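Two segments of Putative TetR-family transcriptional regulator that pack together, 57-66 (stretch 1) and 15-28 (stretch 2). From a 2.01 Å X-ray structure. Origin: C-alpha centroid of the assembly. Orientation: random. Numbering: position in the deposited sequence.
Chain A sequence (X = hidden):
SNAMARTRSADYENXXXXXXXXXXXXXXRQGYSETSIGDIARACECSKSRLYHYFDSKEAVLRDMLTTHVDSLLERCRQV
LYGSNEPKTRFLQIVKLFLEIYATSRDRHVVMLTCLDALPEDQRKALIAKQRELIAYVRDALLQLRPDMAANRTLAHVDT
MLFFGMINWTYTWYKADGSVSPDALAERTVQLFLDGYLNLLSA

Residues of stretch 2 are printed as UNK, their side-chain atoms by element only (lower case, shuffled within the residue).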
# COMPACT_ATOMS: atom_id res chain seq x y z
N SER A 57 5.02 4.05 27.75
CA SER A 57 5.93 4.33 26.65
C SER A 57 5.17 4.85 25.44
O SER A 57 3.94 4.76 25.37
CB SER A 57 6.72 3.06 26.30
OG SER A 57 7.47 3.20 25.10
N LYS A 58 5.92 5.41 24.50
CA LYS A 58 5.44 5.75 23.17
C LYS A 58 4.97 4.46 22.47
O LYS A 58 3.96 4.46 21.77
CB LYS A 58 6.57 6.43 22.41
CG LYS A 58 6.22 7.10 21.10
CD LYS A 58 7.50 7.63 20.45
CE LYS A 58 7.35 7.70 18.93
NZ LYS A 58 8.62 8.04 18.20
N GLU A 59 5.71 3.37 22.70
CA GLU A 59 5.36 2.05 22.15
C GLU A 59 4.06 1.52 22.72
O GLU A 59 3.30 0.86 22.01
CB GLU A 59 6.47 1.03 22.39
CG GLU A 59 7.82 1.40 21.79
CD GLU A 59 8.89 0.34 22.03
OE1 GLU A 59 9.17 0.02 23.21
OE2 GLU A 59 9.46 -0.15 21.03
N ALA A 60 3.80 1.81 24.00
CA ALA A 60 2.57 1.42 24.68
C ALA A 60 1.35 2.11 24.05
O ALA A 60 0.31 1.47 23.84
CB ALA A 60 2.66 1.73 26.17
N VAL A 61 1.49 3.40 23.75
CA VAL A 61 0.45 4.15 23.02
C VAL A 61 0.17 3.48 21.68
O VAL A 61 -0.97 3.22 21.35
CB VAL A 61 0.83 5.64 22.83
CG1 VAL A 61 -0.27 6.38 22.08
CG2 VAL A 61 1.09 6.30 24.18
N LEU A 62 1.23 3.18 20.93
CA LEU A 62 1.10 2.51 19.64
C LEU A 62 0.50 1.10 19.77
O LEU A 62 -0.41 0.75 19.02
CB LEU A 62 2.44 2.47 18.88
CG LEU A 62 2.47 1.77 17.51
CD1 LEU A 62 1.56 2.42 16.48
CD2 LEU A 62 3.87 1.69 16.94
N ARG A 63 1.02 0.31 20.70
CA ARG A 63 0.60 -1.08 20.84
C ARG A 63 -0.89 -1.13 21.16
O ARG A 63 -1.62 -1.91 20.55
CB ARG A 63 1.44 -1.82 21.90
CG ARG A 63 1.06 -3.30 22.09
CD ARG A 63 1.79 -3.94 23.27
NE ARG A 63 1.50 -3.30 24.55
CZ ARG A 63 2.39 -2.66 25.32
NH1 ARG A 63 2.01 -2.13 26.47
NH2 ARG A 63 3.67 -2.55 24.95
N ASP A 64 -1.33 -0.28 22.08
CA ASP A 64 -2.74 -0.19 22.45
C ASP A 64 -3.68 0.19 21.29
O ASP A 64 -4.67 -0.50 21.04
CB ASP A 64 -2.92 0.73 23.67
CG ASP A 64 -4.37 0.89 24.10
OD1 ASP A 64 -4.73 0.33 25.16
OD2 ASP A 64 -5.15 1.57 23.40
N MSE A 65 -3.36 1.25 20.55
CA MSE A 65 -4.26 1.64 19.44
C MSE A 65 -4.31 0.61 18.31
O MSE A 65 -5.34 0.47 17.64
CB MSE A 65 -3.91 3.02 18.87
CG MSE A 65 -2.82 2.99 17.83
SE MSE A 65 -2.38 4.71 17.06
CE MSE A 65 -2.05 5.75 18.65
N LEU A 66 -3.21 -0.09 18.09
CA LEU A 66 -3.17 -1.13 17.09
C LEU A 66 -3.97 -2.34 17.55
O LEU A 66 -4.68 -2.96 16.78
CB LEU A 66 -1.73 -1.51 16.78
CG LEU A 66 -0.93 -0.42 16.04
CD1 LEU A 66 0.33 -1.01 15.42
CD2 LEU A 66 -1.78 0.25 14.96
N UNK A 15 -9.82 10.74 29.11
CA UNK A 15 -8.54 11.34 28.72
C UNK A 15 -7.60 10.34 28.03
O UNK A 15 -6.80 10.72 27.17
c UNK A 15 -6.36 12.25 29.73
c UNK A 15 -7.86 12.00 29.95
c UNK A 15 -8.12 11.18 31.21
c UNK A 15 -6.04 13.50 28.91
N UNK A 16 -7.72 9.06 28.42
CA UNK A 16 -7.05 7.94 27.75
C UNK A 16 -7.18 8.01 26.23
O UNK A 16 -6.17 8.01 25.52
c UNK A 16 -7.65 6.61 28.23
n UNK A 16 -6.00 3.04 26.67
n UNK A 16 -5.47 1.51 28.29
c UNK A 16 -6.80 5.80 29.19
c UNK A 16 -5.64 2.77 27.92
c UNK A 16 -5.61 5.18 28.48
n UNK A 16 -5.45 3.76 28.79
N UNK A 17 -8.42 8.09 25.75
CA UNK A 17 -8.73 8.02 24.33
C UNK A 17 -8.37 9.29 23.58
O UNK A 17 -8.21 9.26 22.36
o UNK A 17 -10.34 5.98 25.76
c UNK A 17 -10.22 7.72 24.11
c UNK A 17 -10.86 7.03 25.30
o UNK A 17 -11.89 7.56 25.78
N UNK A 18 -8.25 10.41 24.29
CA UNK A 18 -7.79 11.66 23.67
C UNK A 18 -6.32 11.51 23.26
O UNK A 18 -5.94 11.89 22.15
o UNK A 18 -9.25 12.80 25.24
c UNK A 18 -7.85 14.18 23.83
c UNK A 18 -7.97 12.87 24.61
N UNK A 19 -5.51 10.96 24.16
CA UNK A 19 -4.11 10.66 23.89
C UNK A 19 -4.02 9.75 22.66
O UNK A 19 -3.35 10.08 21.69
c UNK A 19 -3.54 10.20 27.65
c UNK A 19 -3.41 10.01 25.11
c UNK A 19 -1.95 9.67 24.79
c UNK A 19 -3.49 10.93 26.33
N UNK A 20 -4.72 8.62 22.72
CA UNK A 20 -4.80 7.66 21.62
C UNK A 20 -5.27 8.33 20.32
O UNK A 20 -4.66 8.13 19.28
c UNK A 20 -3.95 4.73 22.64
c UNK A 20 -6.02 5.60 20.75
c UNK A 20 -5.12 5.61 23.09
c UNK A 20 -5.73 6.46 21.98
N UNK A 21 -6.33 9.13 20.42
CA UNK A 21 -6.92 9.85 19.28
C UNK A 21 -5.91 10.82 18.66
O UNK A 21 -5.73 10.85 17.44
o UNK A 21 -10.44 12.24 20.29
c UNK A 21 -9.12 11.09 18.60
c UNK A 21 -10.42 11.74 19.13
o UNK A 21 -11.43 11.74 18.38
c UNK A 21 -8.17 10.62 19.73
N UNK A 22 -5.25 11.59 19.52
CA UNK A 22 -4.33 12.64 19.07
C UNK A 22 -3.01 12.05 18.54
O UNK A 22 -2.47 12.55 17.55
n UNK A 22 -6.89 17.86 22.67
c UNK A 22 -5.76 15.61 19.98
c UNK A 22 -6.94 17.08 21.60
n UNK A 22 -5.83 16.49 21.15
n UNK A 22 -8.11 16.89 20.99
c UNK A 22 -4.33 15.12 19.74
c UNK A 22 -4.11 13.67 20.19
N UNK A 23 -2.52 11.00 19.20
CA UNK A 23 -1.34 10.25 18.74
C UNK A 23 -1.56 9.58 17.39
O UNK A 23 -0.68 9.63 16.52
c UNK A 23 -0.97 9.19 19.76
N UNK A 24 -2.71 8.94 17.23
CA UNK A 24 -3.07 8.30 15.96
C UNK A 24 -2.96 9.31 14.82
O UNK A 24 -2.36 9.01 13.79
c UNK A 24 -4.47 7.71 16.03
N UNK A 25 -3.51 10.50 15.01
CA UNK A 25 -3.44 11.54 13.98
C UNK A 25 -1.99 11.90 13.60
O UNK A 25 -1.66 12.00 12.42
c UNK A 25 -4.24 12.77 14.39
N UNK A 26 -1.12 12.07 14.59
CA UNK A 26 0.27 12.41 14.29
C UNK A 26 1.08 11.28 13.66
O UNK A 26 1.81 11.51 12.69
c UNK A 26 0.96 12.96 15.53
c UNK A 26 0.37 14.33 18.65
c UNK A 26 0.66 14.43 15.74
se UNK A 26 1.50 15.17 17.30
N UNK A 27 0.93 10.06 14.19
CA UNK A 27 1.60 8.89 13.63
C UNK A 27 1.23 8.67 12.16
O UNK A 27 2.02 8.10 11.39
c UNK A 27 1.25 6.59 16.71
c UNK A 27 2.66 7.40 18.48
c UNK A 27 1.23 7.61 14.41
c UNK A 27 1.69 6.51 18.02
c UNK A 27 1.74 7.57 15.84
c UNK A 27 2.72 8.44 16.31
c UNK A 27 3.17 8.36 17.62
N UNK A 28 0.02 9.09 11.79
CA UNK A 28 -0.51 8.93 10.43
C UNK A 28 -0.13 10.05 9.45
O UNK A 28 -0.07 9.80 8.25
c UNK A 28 -2.04 8.71 10.45

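Position 15 carries four carbons, forked at the first, one arm two carbons long; this is the isoleucine skeleton, and it lies out of reach of stretch 1. It is Ile15.

Position 16 has three carbons, a nitrogen, then a carbon bearing two more nitrogens, a guanidinium. One terminal nitrogen lies 3.4 Å from Asp64 OD1, a salt-bridge distance. The residue is Arg16. Both Arg16 NH1 and Arg16 NH2 donate to Asp64 OD1 at 3.4 Å, with N-H...acceptor angles of 135° and 133°, so both hydrogen bonds are weak.

Position 17 shows two carbons, the second with two oxygens: a short carboxylate whose CA-to-CB bond points away from stretch 1. It is Asp17. Position 18, one carbon carrying an oxygen and a carbon, is Thr18, out of reach of stretch 1.

Position 19 repeats the four-carbon fork of position 15, so it is Ile19; its side chain is buried but makes no close contact with stretch 1.

Position 20 has the same fork, but here the longer arm brings its terminal carbon to 3.5 Å from Asp64 OD2 and 3.6 Å from Val61 O. This is Ile20. Its CA-to-CB bond points sideways while the end of the side chain comes nearer, and Ile20 CG2 packs 3.8 Å from Met65 CB.

Position 21, three carbons with two oxygens on the third, is Glu21, whose CA-to-CB bond points away from stretch 1. Position 22 again has three carbons, a nitrogen and a carbon with two nitrogens, but its end leads away from stretch 1; it is Arg22, whose NE is hydrogen-bonded elsewhere in the structure.

Position 23 has a lone carbon, CB, 3.7 Å from Val61 CG1 and 3.8 Å from Met65 CE. It is Ala23. Position 24 also has only CB, 3.8 Å from Met65 SE, and is Ala24. Position 25, with one carbon far from stretch 1, is Ala25.

Position 26 is an unbranched chain of two carbons, selenium and a carbon: selenomethionine, Met26, out of reach of stretch 1. Position 27 has one carbon followed by a six-carbon ring without a hydroxyl, hence Phe27. Phe27 CE2 lies 3.9 Å from Met65 CE, Phe27 CD2 4.2 Å from Leu62 CD1, and Phe27 CZ 4.4 Å from Lys58 CG. Position 28, a single carbon out of reach, is Ala28.

The helices cross almost perpendicularly, at 93°, with axes 10.1 Å apart at closest approach, and together bury 465 Å². The nearest CA atoms across the stretches are Met65 CA and Ile20 CA, 6.4 Å apart. There the selenomethionine side chain of Met65 acts as a knob among Ile20, Ala23, Ala24 and Phe27. The alanines present only methyl groups, and the Met65 CE methyl reaches 3.6 Å from the backbone Ala24 N. Met65 SE lies 5.3 Å from the Phe27 ring centroid, 74° off the normal, an oblique approach. Val61 adds apolar packing against Ile20 and Ala23, whereas the Asp64–Arg16 salt bridge supplies the contact's charged component.

Stretch 2 (15-28) IRDTIIERAAAMFA
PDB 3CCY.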